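Local structure of metallo-carboxypeptidase (4A39) at residues His79-Ser82 and Gly83-Ala86; Val217-Met220 and Asn221-Gly224; His227-Leu230 and Arg231-Ala234. The protein is a zinc-dependent metallopeptidase of the M14 family that probably acts as a cytosolic carboxypeptidase, removing residues from the C-terminal end of peptide substrates. All coordinates share one frame; numbering follows the deposited sequence.

Contact 1: His79-Ser82 and Gly83-Ala86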
loop_
_atom_site.group_PDB
_atom_site.type_symbol
_atom_site.label_atom_id
_atom_site.label_comp_id
_atom_site.label_asym_id
_atom_site.label_seq_id
_atom_site.Cartn_x
_atom_site.Cartn_y
_atom_site.Cartn_z
ATOM N N HIS A 79 8.886 -14.498 9.438
ATOM C CA HIS A 79 8.119 -15.712 9.182
ATOM C C HIS A 79 7.385 -15.605 7.849
ATOM O O HIS A 79 6.930 -16.606 7.300
ATOM C CB HIS A 79 7.119 -15.980 10.313
ATOM C CG HIS A 79 6.330 -17.242 10.132
ATOM N ND1 HIS A 79 5.306 -17.356 9.216
ATOM C CD2 HIS A 79 6.442 -18.455 10.723
ATOM C CE1 HIS A 79 4.822 -18.585 9.248
ATOM N NE2 HIS A 79 5.495 -19.272 10.154
ATOM N N ALA A 80 7.296 -14.391 7.312
ATOM C CA ALA A 80 6.598 -14.179 6.046
ATOM C C ALA A 80 7.430 -14.505 4.810
ATOM O O ALA A 80 6.924 -14.431 3.689
ATOM C CB ALA A 80 6.099 -12.740 5.962
ATOM N N TRP A 81 8.699 -14.862 4.997
ATOM C CA TRP A 81 9.554 -15.175 3.850
ATOM C C TRP A 81 9.205 -16.514 3.219
ATOM O O TRP A 81 9.432 -16.724 2.028
ATOM C CB TRP A 81 11.033 -15.176 4.249
ATOM C CG TRP A 81 11.576 -13.827 4.637
ATOM C CD1 TRP A 81 12.115 -13.478 5.844
ATOM C CD2 TRP A 81 11.660 -12.656 3.808
ATOM N NE1 TRP A 81 12.529 -12.166 5.820
ATOM C CE2 TRP A 81 12.263 -11.637 4.585
ATOM C CE3 TRP A 81 11.285 -12.369 2.488
ATOM C CZ2 TRP A 81 12.501 -10.350 4.084
ATOM C CZ3 TRP A 81 11.522 -11.085 1.989
ATOM C CH2 TRP A 81 12.125 -10.093 2.790
ATOM N N SER A 82 8.664 -17.423 4.020
ATOM C CA SER A 82 8.281 -18.732 3.511
ATOM C C SER A 82 7.161 -18.562 2.483
ATOM O O SER A 82 6.142 -17.930 2.761
ATOM C CB SER A 82 7.812 -19.629 4.660
ATOM O OG SER A 82 7.406 -20.899 4.181
ATOM N N GLY A 83 7.369 -19.112 1.290
ATOM C CA GLY A 83 6.368 -19.014 0.244
ATOM C C GLY A 83 6.445 -17.740 -0.578
ATOM O O GLY A 83 5.669 -17.550 -1.519
ATOM N N TYR A 84 7.373 -16.860 -0.224
ATOM C CA TYR A 84 7.532 -15.601 -0.944
ATOM C C TYR A 84 8.540 -15.715 -2.082
ATOM O O TYR A 84 9.631 -16.262 -1.910
ATOM C CB TYR A 84 7.988 -14.487 0.004
ATOM C CG TYR A 84 8.378 -13.228 -0.735
ATOM C CD1 TYR A 84 7.410 -12.358 -1.231
ATOM C CD2 TYR A 84 9.715 -12.964 -1.032
ATOM C CE1 TYR A 84 7.764 -11.256 -2.021
ATOM C CE2 TYR A 84 10.079 -11.873 -1.815
ATOM C CZ TYR A 84 9.102 -11.028 -2.310
ATOM O OH TYR A 84 9.471 -9.977 -3.113
ATOM N N GLN A 85 8.165 -15.185 -3.242
ATOM C CA GLN A 85 9.027 -15.191 -4.418
ATOM C C GLN A 85 9.378 -13.743 -4.752
ATOM O O GLN A 85 8.487 -12.911 -4.913
ATOM C CB GLN A 85 8.304 -15.823 -5.614
ATOM C CG GLN A 85 7.770 -17.235 -5.376
ATOM C CD GLN A 85 8.853 -18.221 -4.980
ATOM O OE1 GLN A 85 8.993 -18.577 -3.806
ATOM N NE2 GLN A 85 9.631 -18.662 -5.957
ATOM N N ALA A 86 10.674 -13.449 -4.847
ATOM C CA ALA A 86 11.144 -12.100 -5.163
ATOM C C ALA A 86 10.697 -11.656 -6.552
ATOM O O ALA A 86 10.473 -12.484 -7.432
ATOM C CB ALA A 86 12.664 -12.047 -5.076
HETATM O O HOH W 1 10.862 -17.877 -0.147
#
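W81 has CG anti to its carbonyl carbon, at chi1 -67°, and Y84 has CG anti to its backbone N, at chi1 171°. With these torsions the two side chains lie side by side and point the same way. The rings form an offset edge-to-face pair, with centroids 5.8 Å apart and planes at 69°. The indole supplies the edge. Its CE3 lies 3.9 Å from CD2 of Y84, and CZ3 of W81 also touches the phenol ring there. The backbone between the two residues forms a type II beta turn from W81 to Y84. It is closed by Y84 N donating to W81 O at 3.1 Å. G83 takes the third place of the turn with positive phi, where a CB would run into S82 O. A water also spans the turn ends, donating to W81 O at 2.8 Å and to Y84 O at 2.7 Å. W81 O is therefore gripped twice, by an amide and by this water. The turn belongs to the loop between strands 65-69 and 87-89, in the N-terminal domain of the cytosolic carboxypeptidase family. Y122 meets both rings, and its carbonyl O takes the hydroxyl of Y84. NE1 of W81 is hydrogen-bonded to S75 OG and A72 O.

Contact 2: Val217-Met220 and Asn221-Gly224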
loop_
_atom_site.group_PDB
_atom_site.type_symbol
_atom_site.label_atom_id
_atom_site.label_comp_id
_atom_site.label_asym_id
_atom_site.label_seq_id
_atom_site.Cartn_x
_atom_site.Cartn_y
_atom_site.Cartn_z
ATOM N N VAL A 217 -5.805 10.531 -0.508
ATOM C CA VAL A 217 -4.414 10.830 -0.175
ATOM C C VAL A 217 -3.594 9.693 -0.779
ATOM O O VAL A 217 -3.451 8.637 -0.169
ATOM C CB VAL A 217 -4.161 10.862 1.348
ATOM C CG1 VAL A 217 -2.675 11.082 1.614
ATOM C CG2 VAL A 217 -4.974 11.982 1.999
ATOM N N PRO A 218 -3.058 9.893 -1.996
ATOM C CA PRO A 218 -2.250 8.897 -2.712
ATOM C C PRO A 218 -1.055 8.320 -1.956
ATOM O O PRO A 218 -0.729 7.141 -2.123
ATOM C CB PRO A 218 -1.828 9.641 -3.974
ATOM C CG PRO A 218 -3.005 10.528 -4.230
ATOM C CD PRO A 218 -3.302 11.068 -2.851
ATOM N N ASN A 219 -0.381 9.142 -1.155
ATOM C CA ASN A 219 0.758 8.643 -0.385
ATOM C C ASN A 219 0.957 9.387 0.930
ATOM O O ASN A 219 1.254 10.586 0.960
ATOM C CB ASN A 219 2.043 8.684 -1.214
ATOM C CG ASN A 219 3.162 7.887 -0.573
ATOM O OD1 ASN A 219 3.730 8.297 0.439
ATOM N ND2 ASN A 219 3.470 6.726 -1.147
ATOM N N MET A 220 0.797 8.643 2.019
ATOM C CA MET A 220 0.907 9.163 3.378
ATOM C C MET A 220 2.311 9.239 3.957
ATOM O O MET A 220 2.481 9.767 5.054
ATOM C CB MET A 220 0.077 8.300 4.330
ATOM C CG MET A 220 -1.429 8.480 4.251
ATOM S SD MET A 220 -1.951 10.071 4.906
ATOM C CE MET A 220 -1.501 9.873 6.635
ATOM N N ASN A 221 3.305 8.718 3.244
ATOM C CA ASN A 221 4.674 8.702 3.771
ATOM C C ASN A 221 5.706 8.843 2.655
ATOM O O ASN A 221 6.461 7.910 2.375
ATOM C CB ASN A 221 4.906 7.376 4.510
ATOM C CG ASN A 221 6.018 7.454 5.543
ATOM O OD1 ASN A 221 6.962 8.242 5.420
ATOM N ND2 ASN A 221 5.921 6.609 6.563
ATOM N N PRO A 222 5.757 10.014 2.004
ATOM C CA PRO A 222 6.721 10.225 0.920
ATOM C C PRO A 222 8.178 10.092 1.346
ATOM O O PRO A 222 9.002 9.607 0.569
ATOM C CB PRO A 222 6.379 11.627 0.414
ATOM C CG PRO A 222 5.809 12.302 1.623
ATOM C CD PRO A 222 4.937 11.217 2.219
ATOM N N ASP A 223 8.502 10.516 2.567
ATOM C CA ASP A 223 9.882 10.413 3.046
ATOM C C ASP A 223 10.298 8.948 3.134
ATOM O O ASP A 223 11.344 8.556 2.622
ATOM C CB ASP A 223 10.040 11.049 4.431
ATOM C CG ASP A 223 9.755 12.536 4.435
ATOM O OD1 ASP A 223 9.678 13.147 3.347
ATOM O OD2 ASP A 223 9.623 13.094 5.545
ATOM N N GLY A 224 9.474 8.144 3.796
ATOM C CA GLY A 224 9.786 6.732 3.937
ATOM C C GLY A 224 9.888 6.015 2.603
ATOM O O GLY A 224 10.784 5.202 2.403
HETATM O O HOH W 2 4.783 5.594 1.487
#
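An asparagine N-cap starts helix 222-226, and a second asparagine just before it fixes the chain that leads in. N221 is the capping residue. Its OD1 accepts from G224 N at 3.0 Å, so an amide of the first helical turn gains a partner. The bond is bent, with an N-H angle of 149°, and the donor sits above the plane of the side-chain amide. The other end of this amide is held too, since N221 ND2 donates to the carbonyl O of Q179. With both ends bonded, the rotation of the group is fixed. The bond to Q179 ties the cap to the chain just before the zinc ligand H180, whose side chain is about 6 Å from that of N221. The cap therefore probably helps to position H180.

In N219, a chi1 of -167° sets CG opposite the backbone N and brings OD1 to the N-H of N221. There OD1 accepts from N221 N at 2.9 Å. The N-H angle is 144°, and the donor again lies out of the amide plane. The same oxygen also packs against the ring of P222, 3.6 Å from its CD. N219 ND2 is bonded to E187 OE1 and, weakly, to a water that lies 3.0 Å from N221 O and probably donates to it. The M220 side chain points away from the following segment and is bent at chi2 and chi3.

The segment begins at the last residue of strand 212-217 and leads from it into helix 222-226. V217 and M220 pair through their backbones with the neighbouring strand 171-177. P218 and N219 rest on helix 128-138, M220 packs on V257 of helix 252-264, and P222 lies against I158 of strand 157-163.

Contact 3: His227-Leu230 and Arg231-Ala234. With GEM ((2-guanidinoethylmercapto)succinic acid), chain D.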
loop_
_atom_site.group_PDB
_atom_site.type_symbol
_atom_site.label_atom_id
_atom_site.label_comp_id
_atom_site.label_asym_id
_atom_site.label_seq_id
_atom_site.Cartn_x
_atom_site.Cartn_y
_atom_site.Cartn_z
ATOM N N HIS A 227 13.134 6.932 0.729
ATOM C CA HIS A 227 14.316 6.360 1.370
ATOM C C HIS A 227 14.362 4.844 1.427
ATOM O O HIS A 227 15.281 4.264 2.008
ATOM C CB HIS A 227 14.484 6.938 2.774
ATOM C CG HIS A 227 15.061 8.319 2.779
ATOM N ND1 HIS A 227 14.342 9.428 3.169
ATOM C CD2 HIS A 227 16.272 8.773 2.382
ATOM C CE1 HIS A 227 15.088 10.508 3.011
ATOM N NE2 HIS A 227 16.263 10.138 2.534
ATOM N N GLY A 228 13.379 4.196 0.814
ATOM C CA GLY A 228 13.360 2.744 0.819
ATOM C C GLY A 228 13.093 2.133 2.183
ATOM O O GLY A 228 13.558 1.033 2.469
ATOM N N ASN A 229 12.350 2.853 3.020
ATOM C CA ASN A 229 11.983 2.385 4.356
ATOM C C ASN A 229 10.870 1.354 4.212
ATOM O O ASN A 229 10.245 1.248 3.157
ATOM C CB ASN A 229 11.411 3.527 5.205
ATOM C CG ASN A 229 12.459 4.275 6.009
ATOM O OD1 ASN A 229 12.112 5.146 6.817
ATOM N ND2 ASN A 229 13.729 3.953 5.805
ATOM N N LEU A 230 10.602 0.629 5.292
ATOM C CA LEU A 230 9.534 -0.363 5.304
ATOM C C LEU A 230 8.349 0.107 6.133
ATOM O O LEU A 230 7.208 0.149 5.665
ATOM C CB LEU A 230 10.014 -1.685 5.924
ATOM C CG LEU A 230 8.863 -2.575 6.428
ATOM C CD1 LEU A 230 8.135 -3.199 5.238
ATOM C CD2 LEU A 230 9.391 -3.658 7.355
ATOM N N ARG A 231 8.658 0.503 7.364
ATOM C CA ARG A 231 7.646 0.834 8.354
ATOM C C ARG A 231 7.433 2.256 8.861
ATOM O O ARG A 231 6.291 2.673 9.079
ATOM C CB ARG A 231 7.922 -0.056 9.566
ATOM C CG ARG A 231 6.827 -0.122 10.596
ATOM C CD ARG A 231 5.744 -1.054 10.132
ATOM N NE ARG A 231 4.638 -1.067 11.075
ATOM C CZ ARG A 231 3.483 -1.686 10.867
ATOM N NH1 ARG A 231 3.275 -2.357 9.737
ATOM N NH2 ARG A 231 2.527 -1.611 11.782
ATOM N N THR A 232 8.518 2.991 9.060
ATOM C CA THR A 232 8.418 4.321 9.650
ATOM C C THR A 232 8.669 5.539 8.773
ATOM O O THR A 232 9.204 5.428 7.672
ATOM C CB THR A 232 9.359 4.410 10.868
ATOM O OG1 THR A 232 10.708 4.134 10.459
ATOM C CG2 THR A 232 8.946 3.395 11.930
ATOM N N ASN A 233 8.258 6.705 9.271
ATOM C CA ASN A 233 8.490 7.945 8.545
ATOM C C ASN A 233 9.913 8.373 8.890
ATOM O O ASN A 233 10.625 7.635 9.581
ATOM C CB ASN A 233 7.442 9.026 8.904
ATOM C CG ASN A 233 7.633 9.645 10.291
ATOM O OD1 ASN A 233 8.400 9.164 11.118
ATOM N ND2 ASN A 233 6.895 10.727 10.546
ATOM N N ALA A 234 10.334 9.537 8.411
ATOM C CA ALA A 234 11.700 10.000 8.644
ATOM C C ALA A 234 12.113 10.095 10.105
ATOM O O ALA A 234 13.269 9.825 10.432
ATOM C CB ALA A 234 11.924 11.349 7.952
HETATM C C8 GEM D . -1.768 -3.114 10.264
HETATM S S7 GEM D . -2.969 -2.043 9.391
HETATM C C6 GEM D . -4.530 -2.580 10.179
HETATM C C5 GEM D . -4.536 -4.034 10.659
HETATM N N3 GEM D . -3.670 -4.191 11.835
HETATM C C1 GEM D . -4.209 -4.522 13.007
HETATM N N4 GEM D . -5.526 -4.693 13.099
HETATM N N2 GEM D . -3.446 -4.672 14.085
HETATM C C9 GEM D . -0.707 -2.289 10.995
HETATM O O14 GEM D . -0.841 -1.044 11.003
HETATM O O15 GEM D . 0.222 -2.925 11.534
HETATM C C10 GEM D . -1.113 -4.102 9.296
HETATM C C11 GEM D . -0.320 -3.387 8.200
HETATM O O12 GEM D . -0.563 -3.704 7.014
HETATM O O13 GEM D . 0.528 -2.550 8.572
#
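The guanidinium of R231 meets the inhibitor (2-guanidinoethylmercapto)succinic acid at its edge, where GEM O15 lies near the guanidinium plane. NH2 donates to GEM O15 at 2.7 Å, nearly straight at 174°. NH1 donates to O13, on the other carboxylate of the succinate, at 3.0 Å and a more bent 141°. One arginine thus spans both acid groups. Its chain bends once, at chi2 (79°), and then runs extended to the guanidinium. NE is salt-bridged to D238, which helps fix the rotation of the group. Behind R231, N229 CB lies 3.8 Å from T232 O. D43 takes the backbone N-H groups of L230, R231 and T232, so this irregular loop is pinned from outside. T232 OG1 is bonded to S46 OG. The nearest atom of the R231 side chain is about 4 Å from the zinc ion. N240 and R241 also bond the ligand and probably take the C-terminal carboxylate of a substrate. R231, beside the metal, probably polarises the scissile carbonyl and steadies the oxyanion, as the equivalent arginine does in other M14 carboxypeptidases.

In the fold
Contact 1 stands apart in the N-terminal domain, its centre about 25 Å from that of contact 2 and 21 Å from that of contact 3. Its inner residues are buried aromatics, yet S82 and G83 reach the surface. The touching residues of contacts 2 and 3 are all buried. Both contacts lie in the zinc carboxypeptidase domain, at the start of helix 222-226 and just after it. They touch: G224 O and N229 N probably form a hydrogen bond at 2.9 Å, and N221 packs on N233. The chemistry shifts accordingly. Contact 1 relies on rings and a turn, contact 2 on neutral amides, and contact 3 on charge directed at the ligand.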